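Local coordinates for protein L-ribulose 3-epimerase (Mesorhizobium loti, PDB 3VYL) that epimerises ketoses at C3, interconverting L-ribulose and L-xylulose most efficiently, on a TIM barrel that carries a manganese ion, at residues N145-N150 and F176-T181; N158-G163 and I186-V191; V205-S210 and I220-I225. All coordinates share one frame; numbering follows the deposited sequence.

How the interactions relate
All three contacts belong to one TIM barrel of eight parallel strands. Interaction 1 pairs the neighbouring barrel strands 143-147 and 175-180; interaction 2 lies about 9 Å from it, centre to centre, where the start of helix 160-170 meets the end of helix 181-187. Along the chain their segments alternate, so that 158-163 falls between the two strands of interaction 1. Interaction 3 follows later, about 13 Å from each of the others, and ties the end of strand 202-207, next to 175-180 in the sheet, to the start of helix 222-231. Interactions 1 and 3 share the manganese ion, supplying Glu147, Asp180 and His206; Glu241 completes the protein ligands.

Interaction 1: N145-N150 and F176-T181; sequences NLEIVN and FLHLDT. With MN (manganese (II) ion), chain I.
Two neighbouring parallel strands of the TIM barrel, 143-147 and 175-180, run together here toward the metal site, where Glu147 and Asp180 both bind manganese. Their backbones are laced by Leu146 N to Phe176 O, His178 N to Leu146 O and Ile148 N to His178 O, the last at 3.0 Å. Glu147 and His178 form a parallel bridge with their side chains on the same face of the sheet. The Glu147 chain, CG anti to the backbone N (chi1 -161°) and extended beyond, runs over one face of the imidazole: CG lies 3.7 Å from the His178 ring centroid, a CH-pi contact, and the carboxylate stacks on the ring with the planes 25° apart. The strands belong to a right-handed beta-alpha-beta unit whose helix, 160-170, covers the other face, where Ile148 CD1 meets Leu177 CD2 at 3.8 Å and Ile148 CG1 lies alongside Leu179 CD2. Beyond His178, Glu147 OE2 and Asp180 OD2 each bind manganese at 2.1 Å. Their carboxylates are nearly coplanar, and the cation probably offsets the repulsion between the two oxygens; His206, Glu241 and a water complete the coordination. At this end of the pair a second water bridges Ile148 O and Asp180 N, accepting from Asp180 N at 2.7 Å.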
ATOM      1  N   ASN A 145     -28.977   0.521 -12.059  1.00 34.50           N
ATOM      2  CA  ASN A 145     -27.742   0.784 -11.327  1.00 33.62           C
ATOM      3  C   ASN A 145     -27.017   1.986 -11.899  1.00 31.66           C
ATOM      4  O   ASN A 145     -26.500   1.946 -13.016  1.00 31.10           O
ATOM      5  CB  ASN A 145     -26.843  -0.449 -11.322  1.00 36.05           C
ATOM      6  CG  ASN A 145     -27.624  -1.724 -11.103  1.00 37.81           C
ATOM      7  OD1 ASN A 145     -28.313  -2.196 -12.010  1.00 40.04           O
ATOM      8  ND2 ASN A 145     -27.538  -2.280  -9.894  1.00 36.86           N
ATOM      9  N   LEU A 146     -27.003   3.055 -11.110  1.00 30.29           N
ATOM     10  CA  LEU A 146     -26.433   4.336 -11.490  1.00 29.16           C
ATOM     11  C   LEU A 146     -24.907   4.327 -11.444  1.00 29.76           C
ATOM     12  O   LEU A 146     -24.342   4.224 -10.349  1.00 30.48           O
ATOM     13  CB  LEU A 146     -26.960   5.392 -10.528  1.00 28.27           C
ATOM     14  CG  LEU A 146     -28.182   6.223 -10.917  1.00 28.63           C
ATOM     15  CD1 LEU A 146     -29.284   5.424 -11.601  1.00 28.37           C
ATOM     16  CD2 LEU A 146     -28.698   6.952  -9.692  1.00 28.07           C
ATOM     17  N   GLU A 147     -24.235   4.423 -12.604  1.00 28.69           N
ATOM     18  CA  GLU A 147     -22.763   4.453 -12.589  1.00 26.62           C
ATOM     19  C   GLU A 147     -22.253   5.782 -12.101  1.00 26.47           C
ATOM     20  O   GLU A 147     -22.692   6.850 -12.543  1.00 26.74           O
ATOM     21  CB  GLU A 147     -22.080   4.059 -13.907  1.00 26.17           C
ATOM     22  CG  GLU A 147     -20.616   3.654 -13.689  1.00 25.65           C
ATOM     23  CD  GLU A 147     -19.878   3.141 -14.923  1.00 25.22           C
ATOM     24  OE1 GLU A 147     -20.485   2.999 -15.997  1.00 26.44           O
ATOM     25  OE2 GLU A 147     -18.664   2.869 -14.824  1.00 24.36           O
ATOM     26  N   ILE A 148     -21.338   5.680 -11.146  1.00 26.48           N
ATOM     27  CA  ILE A 148     -20.653   6.809 -10.546  1.00 25.39           C
ATOM     28  C   ILE A 148     -19.339   6.974 -11.293  1.00 24.44           C
ATOM     29  O   ILE A 148     -18.535   6.046 -11.354  1.00 23.29           O
ATOM     30  CB  ILE A 148     -20.374   6.519  -9.068  1.00 25.32           C
ATOM     31  CG1 ILE A 148     -21.664   6.087  -8.365  1.00 26.14           C
ATOM     32  CG2 ILE A 148     -19.730   7.720  -8.393  1.00 26.59           C
ATOM     33  CD1 ILE A 148     -22.782   7.120  -8.365  1.00 26.85           C
ATOM     34  N   VAL A 149     -19.131   8.151 -11.870  1.00 23.86           N
ATOM     35  CA  VAL A 149     -17.993   8.357 -12.769  1.00 24.16           C
ATOM     36  C   VAL A 149     -17.163   9.583 -12.409  1.00 23.92           C
ATOM     37  O   VAL A 149     -17.590  10.420 -11.605  1.00 24.22           O
ATOM     38  CB  VAL A 149     -18.421   8.401 -14.265  1.00 23.87           C
ATOM     39  CG1 VAL A 149     -19.040   7.073 -14.681  1.00 24.09           C
ATOM     40  CG2 VAL A 149     -19.379   9.542 -14.534  1.00 22.53           C
ATOM     41  N   ASN A 150     -15.983   9.683 -13.017  1.00 22.68           N
ATOM     42  CA  ASN A 150     -15.074  10.777 -12.724  1.00 21.87           C
ATOM     43  C   ASN A 150     -15.547  12.098 -13.321  1.00 21.44           C
ATOM     44  O   ASN A 150     -16.348  12.118 -14.256  1.00 20.98           O
ATOM     45  CB  ASN A 150     -13.653  10.421 -13.179  1.00 21.86           C
ATOM     46  CG  ASN A 150     -13.486  10.483 -14.682  1.00 21.66           C
ATOM     47  OD1 ASN A 150     -13.449  11.570 -15.268  1.00 20.76           O
ATOM     48  ND2 ASN A 150     -13.372   9.319 -15.314  1.00 20.66           N
ATOM     49  N   PHE A 176     -30.084   1.352  -7.622  1.00 39.39           N
ATOM     50  CA  PHE A 176     -28.877   1.024  -6.872  1.00 39.98           C
ATOM     51  C   PHE A 176     -27.638   1.725  -7.441  1.00 38.49           C
ATOM     52  O   PHE A 176     -27.733   2.495  -8.401  1.00 38.81           O
ATOM     53  CB  PHE A 176     -28.681  -0.493  -6.832  1.00 41.52           C
ATOM     54  CG  PHE A 176     -29.833  -1.232  -6.220  1.00 46.71           C
ATOM     55  CD1 PHE A 176     -30.058  -1.189  -4.842  1.00 47.23           C
ATOM     56  CD2 PHE A 176     -30.707  -1.973  -7.018  1.00 49.03           C
ATOM     57  CE1 PHE A 176     -31.126  -1.870  -4.277  1.00 46.76           C
ATOM     58  CE2 PHE A 176     -31.778  -2.654  -6.452  1.00 47.76           C
ATOM     59  CZ  PHE A 176     -31.986  -2.601  -5.083  1.00 45.97           C
ATOM     60  N   LEU A 177     -26.484   1.465  -6.828  1.00 36.89           N
ATOM     61  CA  LEU A 177     -25.215   2.040  -7.270  1.00 34.55           C
ATOM     62  C   LEU A 177     -24.415   1.099  -8.150  1.00 32.62           C
ATOM     63  O   LEU A 177     -24.353  -0.117  -7.910  1.00 31.88           O
ATOM     64  CB  LEU A 177     -24.343   2.467  -6.089  1.00 33.16           C
ATOM     65  CG  LEU A 177     -24.775   3.653  -5.244  1.00 33.13           C
ATOM     66  CD1 LEU A 177     -23.814   3.770  -4.073  1.00 32.21           C
ATOM     67  CD2 LEU A 177     -24.820   4.937  -6.062  1.00 32.40           C
ATOM     68  N   HIS A 178     -23.805   1.696  -9.169  1.00 31.13           N
ATOM     69  CA  HIS A 178     -22.855   1.028 -10.024  1.00 29.87           C
ATOM     70  C   HIS A 178     -21.559   1.736  -9.780  1.00 29.78           C
ATOM     71  O   HIS A 178     -21.376   2.893 -10.166  1.00 30.56           O
ATOM     72  CB  HIS A 178     -23.319   1.113 -11.476  1.00 29.92           C
ATOM     73  CG  HIS A 178     -22.348   0.520 -12.483  1.00 30.83           C
ATOM     74  ND1 HIS A 178     -22.499   0.688 -13.813  1.00 29.83           N
ATOM     75  CD2 HIS A 178     -21.185  -0.222 -12.313  1.00 30.85           C
ATOM     76  CE1 HIS A 178     -21.499   0.073 -14.460  1.00 29.20           C
ATOM     77  NE2 HIS A 178     -20.689  -0.477 -13.547  1.00 30.61           N
ATOM     78  N   LEU A 179     -20.666   1.055  -9.075  1.00 28.51           N
ATOM     79  CA  LEU A 179     -19.342   1.581  -8.762  1.00 26.55           C
ATOM     80  C   LEU A 179     -18.268   1.051  -9.734  1.00 27.28           C
ATOM     81  O   LEU A 179     -18.332  -0.103 -10.198  1.00 28.08           O
ATOM     82  CB  LEU A 179     -18.985   1.232  -7.316  1.00 24.54           C
ATOM     83  CG  LEU A 179     -19.902   1.765  -6.209  1.00 23.20           C
ATOM     84  CD1 LEU A 179     -19.348   1.366  -4.855  1.00 22.42           C
ATOM     85  CD2 LEU A 179     -20.087   3.274  -6.268  1.00 22.00           C
ATOM     86  N   ASP A 180     -17.281   1.890 -10.037  1.00 26.28           N
ATOM     87  CA  ASP A 180     -16.232   1.517 -10.983  1.00 26.23           C
ATOM     88  C   ASP A 180     -14.859   1.918 -10.419  1.00 25.72           C
ATOM     89  O   ASP A 180     -14.566   3.101 -10.245  1.00 25.31           O
ATOM     90  CB  ASP A 180     -16.523   2.179 -12.339  1.00 27.64           C
ATOM     91  CG  ASP A 180     -15.496   1.843 -13.409  1.00 29.81           C
ATOM     92  OD1 ASP A 180     -14.291   1.782 -13.094  1.00 30.64           O
ATOM     93  OD2 ASP A 180     -15.895   1.680 -14.590  1.00 31.96           O
ATOM     94  N   THR A 181     -14.021   0.922 -10.144  1.00 24.09           N
ATOM     95  CA  THR A 181     -12.740   1.150  -9.494  1.00 23.35           C
ATOM     96  C   THR A 181     -11.880   2.220 -10.188  1.00 23.43           C
ATOM     97  O   THR A 181     -11.280   3.069  -9.523  1.00 23.53           O
ATOM     98  CB  THR A 181     -11.962  -0.154  -9.340  1.00 23.83           C
ATOM     99  OG1 THR A 181     -11.677  -0.689 -10.633  1.00 24.88           O
ATOM    100  CG2 THR A 181     -12.771  -1.175  -8.543  1.00 23.82           C
TER
HETATM  101 MN    MN I1001     -17.490   1.479 -15.872  1.00 21.12          MN
HETATM  102  O   HOH W   1     -17.527   4.517  -9.406  1.00 28.35           O
HETATM  103  O   HOH W   2     -17.468   3.034 -17.660  1.00 31.83           O

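Interaction 2: N158-G163 and I186-V191; sequences NTAAQG and IEEADV
The backbones come together where one helix starts and another has just ended, nearest at Thr159 and Glu188, whose CA atoms lie 6.2 Å apart. Thr159 holds the N-cap position of helix 160-170, yet its own side chain makes no capping bond. The carboxylate of Glu188 instead reaches across to the first turn: Ala160 N donates to Glu188 OE2 at 2.7 Å, using the syn lone pair of that oxygen, with an N-H...O angle of 149°. The Glu188 chain gets there by folding, CG anti to the carbonyl carbon and a bend at the next bond (chi2 -75°), which also sets OE2 against the methyl of Ala160. The other oxygen, OE1, receives a bond from a water that in turn accepts from Ala161 N at 2.8 Å. Two successive amides at the helix start are thus served by one carboxylate, directly and through water, and its negative charge would probably interact favourably with the helix dipole. Helix 160-170 is the one that follows strand 143-147 in the TIM barrel, while Glu188 is the first residue past helix 181-187, which follows strand 175-180, in the short link to helix 191-197. An alanine in place of Glu188 would probably leave Ala160 N without its acceptor and the water at Ala161 N less firmly held. Next to this bond, Glu187 packs on the chain turn before the helix, its CB 3.2 Å from Asn158 O. The acid end of Glu187 is occupied elsewhere, in salt bridges to Arg151 and to Arg260 of a second subunit. Within 158-163, Gln162 OE1 folds back to accept from Asn158 N at 2.7 Å, and more weakly from Thr159 N.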
ATOM      1  N   ASN A 158     -20.216  11.806  -9.033  1.00 28.36           N
ATOM      2  CA  ASN A 158     -18.822  11.458  -9.126  1.00 28.66           C
ATOM      3  C   ASN A 158     -18.403  10.713  -7.914  1.00 29.37           C
ATOM      4  O   ASN A 158     -17.357  10.198  -7.862  1.00 29.96           O
ATOM      5  CB  ASN A 158     -17.934  12.704  -9.273  1.00 27.70           C
ATOM      6  CG  ASN A 158     -18.268  13.535 -10.475  1.00 27.66           C
ATOM      7  OD1 ASN A 158     -18.477  13.036 -11.545  1.00 27.49           O
ATOM      8  ND2 ASN A 158     -18.327  14.799 -10.286  1.00 26.50           N
ATOM      9  N   THR A 159     -19.244  10.685  -6.917  1.00 30.70           N
ATOM     10  CA  THR A 159     -18.883  10.114  -5.622  1.00 30.72           C
ATOM     11  C   THR A 159     -19.952   9.137  -5.118  1.00 30.91           C
ATOM     12  O   THR A 159     -21.150   9.356  -5.336  1.00 32.34           O
ATOM     13  CB  THR A 159     -18.572  11.270  -4.648  1.00 32.09           C
ATOM     14  OG1 THR A 159     -17.147  11.366  -4.470  1.00 34.05           O
ATOM     15  CG2 THR A 159     -19.244  11.118  -3.300  1.00 32.48           C
ATOM     16  N   ALA A 160     -19.537   8.039  -4.481  1.00 30.64           N
ATOM     17  CA  ALA A 160     -20.506   7.052  -3.963  1.00 29.65           C
ATOM     18  C   ALA A 160     -21.499   7.685  -2.986  1.00 30.06           C
ATOM     19  O   ALA A 160     -22.677   7.330  -2.976  1.00 31.26           O
ATOM     20  CB  ALA A 160     -19.807   5.871  -3.321  1.00 28.32           C
ATOM     21  N   ALA A 161     -21.016   8.626  -2.177  1.00 30.25           N
ATOM     22  CA  ALA A 161     -21.869   9.387  -1.269  1.00 31.09           C
ATOM     23  C   ALA A 161     -22.876  10.270  -2.007  1.00 31.72           C
ATOM     24  O   ALA A 161     -24.005  10.415  -1.552  1.00 32.41           O
ATOM     25  CB  ALA A 161     -21.027  10.213  -0.307  1.00 31.74           C
ATOM     26  N   GLN A 162     -22.474  10.849  -3.140  1.00 33.23           N
ATOM     27  CA  GLN A 162     -23.393  11.612  -4.008  1.00 34.24           C
ATOM     28  C   GLN A 162     -24.509  10.713  -4.505  1.00 35.43           C
ATOM     29  O   GLN A 162     -25.666  11.133  -4.587  1.00 37.49           O
ATOM     30  CB  GLN A 162     -22.674  12.210  -5.219  1.00 31.67           C
ATOM     31  CG  GLN A 162     -22.126  13.613  -5.033  1.00 30.77           C
ATOM     32  CD  GLN A 162     -21.087  13.980  -6.084  1.00 31.09           C
ATOM     33  OE1 GLN A 162     -20.424  13.108  -6.655  1.00 31.28           O
ATOM     34  NE2 GLN A 162     -20.936  15.273  -6.340  1.00 29.73           N
ATOM     35  N   GLY A 163     -24.151   9.477  -4.835  1.00 34.32           N
ATOM     36  CA  GLY A 163     -25.108   8.520  -5.363  1.00 35.44           C
ATOM     37  C   GLY A 163     -26.128   8.171  -4.310  1.00 36.51           C
ATOM     38  O   GLY A 163     -27.326   8.253  -4.560  1.00 38.01           O
ATOM     39  N   ILE A 186     -10.028   7.943  -8.788  1.00 22.03           N
ATOM     40  CA  ILE A 186      -9.847   9.357  -9.063  1.00 23.11           C
ATOM     41  C   ILE A 186     -10.662  10.222  -8.093  1.00 24.70           C
ATOM     42  O   ILE A 186     -10.192  11.270  -7.636  1.00 26.37           O
ATOM     43  CB  ILE A 186     -10.211   9.716 -10.522  1.00 23.15           C
ATOM     44  CG1 ILE A 186      -9.290   9.000 -11.512  1.00 22.76           C
ATOM     45  CG2 ILE A 186     -10.144  11.222 -10.746  1.00 22.81           C
ATOM     46  CD1 ILE A 186      -9.621   9.283 -12.960  1.00 22.26           C
ATOM     47  N   GLU A 187     -11.872   9.780  -7.767  1.00 25.13           N
ATOM     48  CA  GLU A 187     -12.814  10.624  -7.034  1.00 24.12           C
ATOM     49  C   GLU A 187     -12.940  10.342  -5.532  1.00 22.69           C
ATOM     50  O   GLU A 187     -13.046  11.270  -4.739  1.00 22.13           O
ATOM     51  CB  GLU A 187     -14.191  10.584  -7.703  1.00 25.27           C
ATOM     52  CG  GLU A 187     -14.199  11.032  -9.160  1.00 26.08           C
ATOM     53  CD  GLU A 187     -13.893  12.509  -9.347  1.00 26.96           C
ATOM     54  OE1 GLU A 187     -13.982  13.279  -8.372  1.00 28.15           O
ATOM     55  OE2 GLU A 187     -13.569  12.911 -10.487  1.00 26.89           O
ATOM     56  N   GLU A 188     -12.930   9.078  -5.140  1.00 22.40           N
ATOM     57  CA  GLU A 188     -13.153   8.728  -3.736  1.00 23.26           C
ATOM     58  C   GLU A 188     -11.963   9.077  -2.819  1.00 24.06           C
ATOM     59  O   GLU A 188     -10.808   9.163  -3.259  1.00 24.51           O
ATOM     60  CB  GLU A 188     -13.551   7.252  -3.579  1.00 23.31           C
ATOM     61  CG  GLU A 188     -14.678   6.766  -4.483  1.00 24.26           C
ATOM     62  CD  GLU A 188     -16.072   7.239  -4.078  1.00 26.13           C
ATOM     63  OE1 GLU A 188     -16.231   7.831  -2.983  1.00 26.05           O
ATOM     64  OE2 GLU A 188     -17.027   7.007  -4.866  1.00 26.63           O
ATOM     65  N   ALA A 189     -12.268   9.311  -1.543  1.00 24.36           N
ATOM     66  CA  ALA A 189     -11.264   9.620  -0.531  1.00 24.56           C
ATOM     67  C   ALA A 189     -10.484   8.352  -0.276  1.00 24.77           C
ATOM     68  O   ALA A 189      -9.268   8.381  -0.096  1.00 24.64           O
ATOM     69  CB  ALA A 189     -11.927  10.100   0.757  1.00 24.01           C
ATOM     70  N   ASP A 190     -11.209   7.239  -0.252  1.00 24.85           N
ATOM     71  CA  ASP A 190     -10.613   5.936  -0.098  1.00 25.43           C
ATOM     72  C   ASP A 190     -11.549   4.940  -0.748  1.00 26.53           C
ATOM     73  O   ASP A 190     -12.737   4.887  -0.411  1.00 27.20           O
ATOM     74  CB  ASP A 190     -10.407   5.609   1.377  1.00 24.90           C
ATOM     75  CG  ASP A 190      -9.605   4.340   1.585  1.00 24.81           C
ATOM     76  OD1 ASP A 190      -8.349   4.405   1.605  1.00 25.00           O
ATOM     77  OD2 ASP A 190     -10.237   3.273   1.731  1.00 24.65           O
ATOM     78  N   VAL A 191     -11.023   4.163  -1.693  1.00 26.53           N
ATOM     79  CA  VAL A 191     -11.862   3.209  -2.420  1.00 27.07           C
ATOM     80  C   VAL A 191     -12.583   2.242  -1.469  1.00 26.59           C
ATOM     81  O   VAL A 191     -13.796   2.099  -1.558  1.00 27.78           O
ATOM     82  CB  VAL A 191     -11.096   2.446  -3.528  1.00 26.82           C
ATOM     83  CG1 VAL A 191     -12.078   1.694  -4.416  1.00 27.07           C
ATOM     84  CG2 VAL A 191     -10.287   3.415  -4.378  1.00 26.49           C
TER
HETATM   85  O   HOH W   3     -16.424   6.984  -7.782  1.00 35.31           O
HETATM   86  O   HOH W   4     -18.444   8.206  -1.054  1.00 28.91           O

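Interaction 3: V205-S210 and I220-I225; sequences VHIGES and IDFAAI. With MN (manganese (II) ion), chain I.
Glu209 leaves its backbone with CG anti to N (chi1 -177°) and then bends at chi2 (57°), which swings its carboxylate back beside its own chain and across to Ile220 and Phe222. There Glu209 OE1 is gripped by two amides: Ser210 N donates at 2.7 Å to the anti lone pair, while Ile220 N approaches at 3.1 Å on the syn side, somewhat out of the carboxylate plane. The pair of bonds would probably limit the rotation of the carboxylate. The second oxygen, Glu209 OE2, lies 3.4 Å from Phe222 CE1, at the edge of the ring and near its plane, with carboxylate and ring planes 61° apart. A water lies within hydrogen-bonding distance of both this oxygen and Ile220 O, and the amides of Gly216 and Gly218 add weak bonds to OE2. These interactions draw the loop after strand 202-207 against the start of helix 222-231, the strand and helix of one beta-alpha-beta unit of the TIM barrel. Phe222 packs between the loop and the helix start. Gly208 O also sits at its edge, 3.5 Å from Phe222 CZ, while CG2 of Ile220 covers the centre of one ring face. On the strand side, Ile207 CG2 meets Phe222 CE2 at 3.9 Å, the two side chains passing alongside one another, pointing opposite ways. The tip of Ile220, CD1, lies 3.3 Å from Gly208 O, which also accepts a hydrogen bond from Thr181 OG1. One residue before Ile207 along the strand, His206 binds manganese through ND1 at 2.2 Å, and its NE2 is hydrogen-bonded to Glu36. The helix start is capped by Asp221, whose OD1 accepts from Ala224 N at 3.3 Å.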
ATOM      1  N   VAL A 205     -20.595  -3.773 -10.047  1.00 29.79           N
ATOM      2  CA  VAL A 205     -19.221  -3.269  -9.932  1.00 29.78           C
ATOM      3  C   VAL A 205     -18.406  -3.469 -11.211  1.00 30.19           C
ATOM      4  O   VAL A 205     -18.426  -4.554 -11.806  1.00 31.80           O
ATOM      5  CB  VAL A 205     -18.471  -3.909  -8.730  1.00 28.67           C
ATOM      6  CG1 VAL A 205     -16.970  -3.652  -8.818  1.00 27.00           C
ATOM      7  CG2 VAL A 205     -19.032  -3.393  -7.410  1.00 28.03           C
ATOM      8  N   HIS A 206     -17.685  -2.428 -11.626  1.00 29.36           N
ATOM      9  CA  HIS A 206     -16.674  -2.578 -12.671  1.00 28.54           C
ATOM     10  C   HIS A 206     -15.301  -2.658 -12.084  1.00 27.24           C
ATOM     11  O   HIS A 206     -14.874  -1.768 -11.352  1.00 28.16           O
ATOM     12  CB  HIS A 206     -16.714  -1.418 -13.652  1.00 30.89           C
ATOM     13  CG  HIS A 206     -17.734  -1.567 -14.755  1.00 32.66           C
ATOM     14  ND1 HIS A 206     -18.264  -0.501 -15.392  1.00 34.14           N
ATOM     15  CD2 HIS A 206     -18.315  -2.699 -15.326  1.00 32.16           C
ATOM     16  CE1 HIS A 206     -19.140  -0.928 -16.324  1.00 34.18           C
ATOM     17  NE2 HIS A 206     -19.175  -2.272 -16.277  1.00 33.35           N
ATOM     18  N   ILE A 207     -14.592  -3.728 -12.404  1.00 26.02           N
ATOM     19  CA  ILE A 207     -13.183  -3.841 -12.094  1.00 25.14           C
ATOM     20  C   ILE A 207     -12.376  -3.313 -13.283  1.00 24.49           C
ATOM     21  O   ILE A 207     -12.468  -3.836 -14.388  1.00 24.77           O
ATOM     22  CB  ILE A 207     -12.811  -5.304 -11.767  1.00 25.48           C
ATOM     23  CG1 ILE A 207     -13.574  -5.774 -10.523  1.00 26.86           C
ATOM     24  CG2 ILE A 207     -11.310  -5.477 -11.566  1.00 25.55           C
ATOM     25  CD1 ILE A 207     -13.405  -4.914  -9.284  1.00 26.59           C
ATOM     26  N   GLY A 208     -11.601  -2.262 -13.048  1.00 23.66           N
ATOM     27  CA  GLY A 208     -10.749  -1.679 -14.072  1.00 22.74           C
ATOM     28  C   GLY A 208      -9.552  -1.036 -13.411  1.00 22.08           C
ATOM     29  O   GLY A 208      -9.690  -0.424 -12.369  1.00 22.42           O
ATOM     30  N   GLU A 209      -8.375  -1.183 -14.008  1.00 21.09           N
ATOM     31  CA  GLU A 209      -7.149  -0.603 -13.463  1.00 20.49           C
ATOM     32  C   GLU A 209      -7.114   0.932 -13.635  1.00 20.77           C
ATOM     33  O   GLU A 209      -7.869   1.490 -14.433  1.00 20.63           O
ATOM     34  CB  GLU A 209      -5.930  -1.268 -14.117  1.00 20.07           C
ATOM     35  CG  GLU A 209      -4.581  -0.805 -13.585  1.00 20.09           C
ATOM     36  CD  GLU A 209      -4.446  -1.008 -12.091  1.00 19.69           C
ATOM     37  OE1 GLU A 209      -4.920  -0.143 -11.317  1.00 18.20           O
ATOM     38  OE2 GLU A 209      -3.846  -2.040 -11.706  1.00 19.91           O
ATOM     39  N   SER A 210      -6.239   1.600 -12.882  1.00 20.46           N
ATOM     40  CA  SER A 210      -6.118   3.059 -12.902  1.00 20.20           C
ATOM     41  C   SER A 210      -5.961   3.654 -14.311  1.00 20.86           C
ATOM     42  O   SER A 210      -6.531   4.698 -14.615  1.00 20.69           O
ATOM     43  CB  SER A 210      -4.980   3.506 -11.980  1.00 20.50           C
ATOM     44  OG  SER A 210      -3.750   2.836 -12.275  1.00 21.49           O
ATOM     45  N   ILE A 220      -4.029   1.120  -8.636  1.00 19.30           N
ATOM     46  CA  ILE A 220      -5.159   0.791  -7.768  1.00 20.01           C
ATOM     47  C   ILE A 220      -4.777  -0.317  -6.793  1.00 20.87           C
ATOM     48  O   ILE A 220      -4.078  -1.268  -7.156  1.00 21.21           O
ATOM     49  CB  ILE A 220      -6.449   0.442  -8.553  1.00 19.80           C
ATOM     50  CG1 ILE A 220      -7.012   1.704  -9.233  1.00 19.38           C
ATOM     51  CG2 ILE A 220      -7.494  -0.187  -7.639  1.00 19.30           C
ATOM     52  CD1 ILE A 220      -8.255   1.485 -10.067  1.00 18.82           C
ATOM     53  N   ASP A 221      -5.217  -0.146  -5.549  1.00 21.34           N
ATOM     54  CA  ASP A 221      -5.034  -1.121  -4.500  1.00 22.27           C
ATOM     55  C   ASP A 221      -6.200  -2.068  -4.548  1.00 22.83           C
ATOM     56  O   ASP A 221      -7.230  -1.811  -3.907  1.00 24.60           O
ATOM     57  CB  ASP A 221      -5.050  -0.413  -3.152  1.00 23.40           C
ATOM     58  CG  ASP A 221      -4.588  -1.293  -2.007  1.00 24.31           C
ATOM     59  OD1 ASP A 221      -4.543  -2.547  -2.138  1.00 26.11           O
ATOM     60  OD2 ASP A 221      -4.259  -0.705  -0.954  1.00 25.41           O
ATOM     61  N   PHE A 222      -6.053  -3.166  -5.285  1.00 22.79           N
ATOM     62  CA  PHE A 222      -7.175  -4.111  -5.463  1.00 22.20           C
ATOM     63  C   PHE A 222      -7.444  -4.995  -4.252  1.00 22.82           C
ATOM     64  O   PHE A 222      -8.585  -5.362  -4.006  1.00 23.94           O
ATOM     65  CB  PHE A 222      -7.024  -4.940  -6.738  1.00 21.00           C
ATOM     66  CG  PHE A 222      -7.351  -4.172  -7.983  1.00 20.68           C
ATOM     67  CD1 PHE A 222      -6.343  -3.735  -8.831  1.00 20.42           C
ATOM     68  CD2 PHE A 222      -8.669  -3.848  -8.285  1.00 19.92           C
ATOM     69  CE1 PHE A 222      -6.650  -3.003  -9.967  1.00 20.08           C
ATOM     70  CE2 PHE A 222      -8.978  -3.124  -9.420  1.00 19.93           C
ATOM     71  CZ  PHE A 222      -7.966  -2.701 -10.262  1.00 19.74           C
ATOM     72  N   ALA A 223      -6.404  -5.322  -3.486  1.00 23.69           N
ATOM     73  CA  ALA A 223      -6.602  -6.110  -2.273  1.00 23.61           C
ATOM     74  C   ALA A 223      -7.515  -5.341  -1.342  1.00 24.58           C
ATOM     75  O   ALA A 223      -8.459  -5.910  -0.797  1.00 27.03           O
ATOM     76  CB  ALA A 223      -5.285  -6.458  -1.603  1.00 22.09           C
ATOM     77  N   ALA A 224      -7.285  -4.039  -1.207  1.00 24.24           N
ATOM     78  CA  ALA A 224      -8.144  -3.211  -0.363  1.00 24.17           C
ATOM     79  C   ALA A 224      -9.592  -3.228  -0.850  1.00 25.31           C
ATOM     80  O   ALA A 224     -10.518  -3.129  -0.051  1.00 26.79           O
ATOM     81  CB  ALA A 224      -7.617  -1.792  -0.297  1.00 23.00           C
ATOM     82  N   ILE A 225      -9.773  -3.365  -2.164  1.00 26.07           N
ATOM     83  CA  ILE A 225     -11.095  -3.356  -2.789  1.00 25.75           C
ATOM     84  C   ILE A 225     -11.806  -4.696  -2.592  1.00 26.09           C
ATOM     85  O   ILE A 225     -12.995  -4.739  -2.273  1.00 27.04           O
ATOM     86  CB  ILE A 225     -11.001  -2.988  -4.291  1.00 24.73           C
ATOM     87  CG1 ILE A 225     -10.577  -1.522  -4.443  1.00 24.77           C
ATOM     88  CG2 ILE A 225     -12.323  -3.220  -5.004  1.00 23.96           C
ATOM     89  CD1 ILE A 225     -10.322  -1.076  -5.870  1.00 24.52           C
TER
HETATM   90 MN    MN I1001     -17.490   1.479 -15.872  1.00 21.12          MN
HETATM   91  O   HOH W   5      -2.753  -2.369  -9.123  1.00 30.33           O
HETATM   92  O   HOH W   2     -17.468   3.034 -17.660  1.00 31.83           O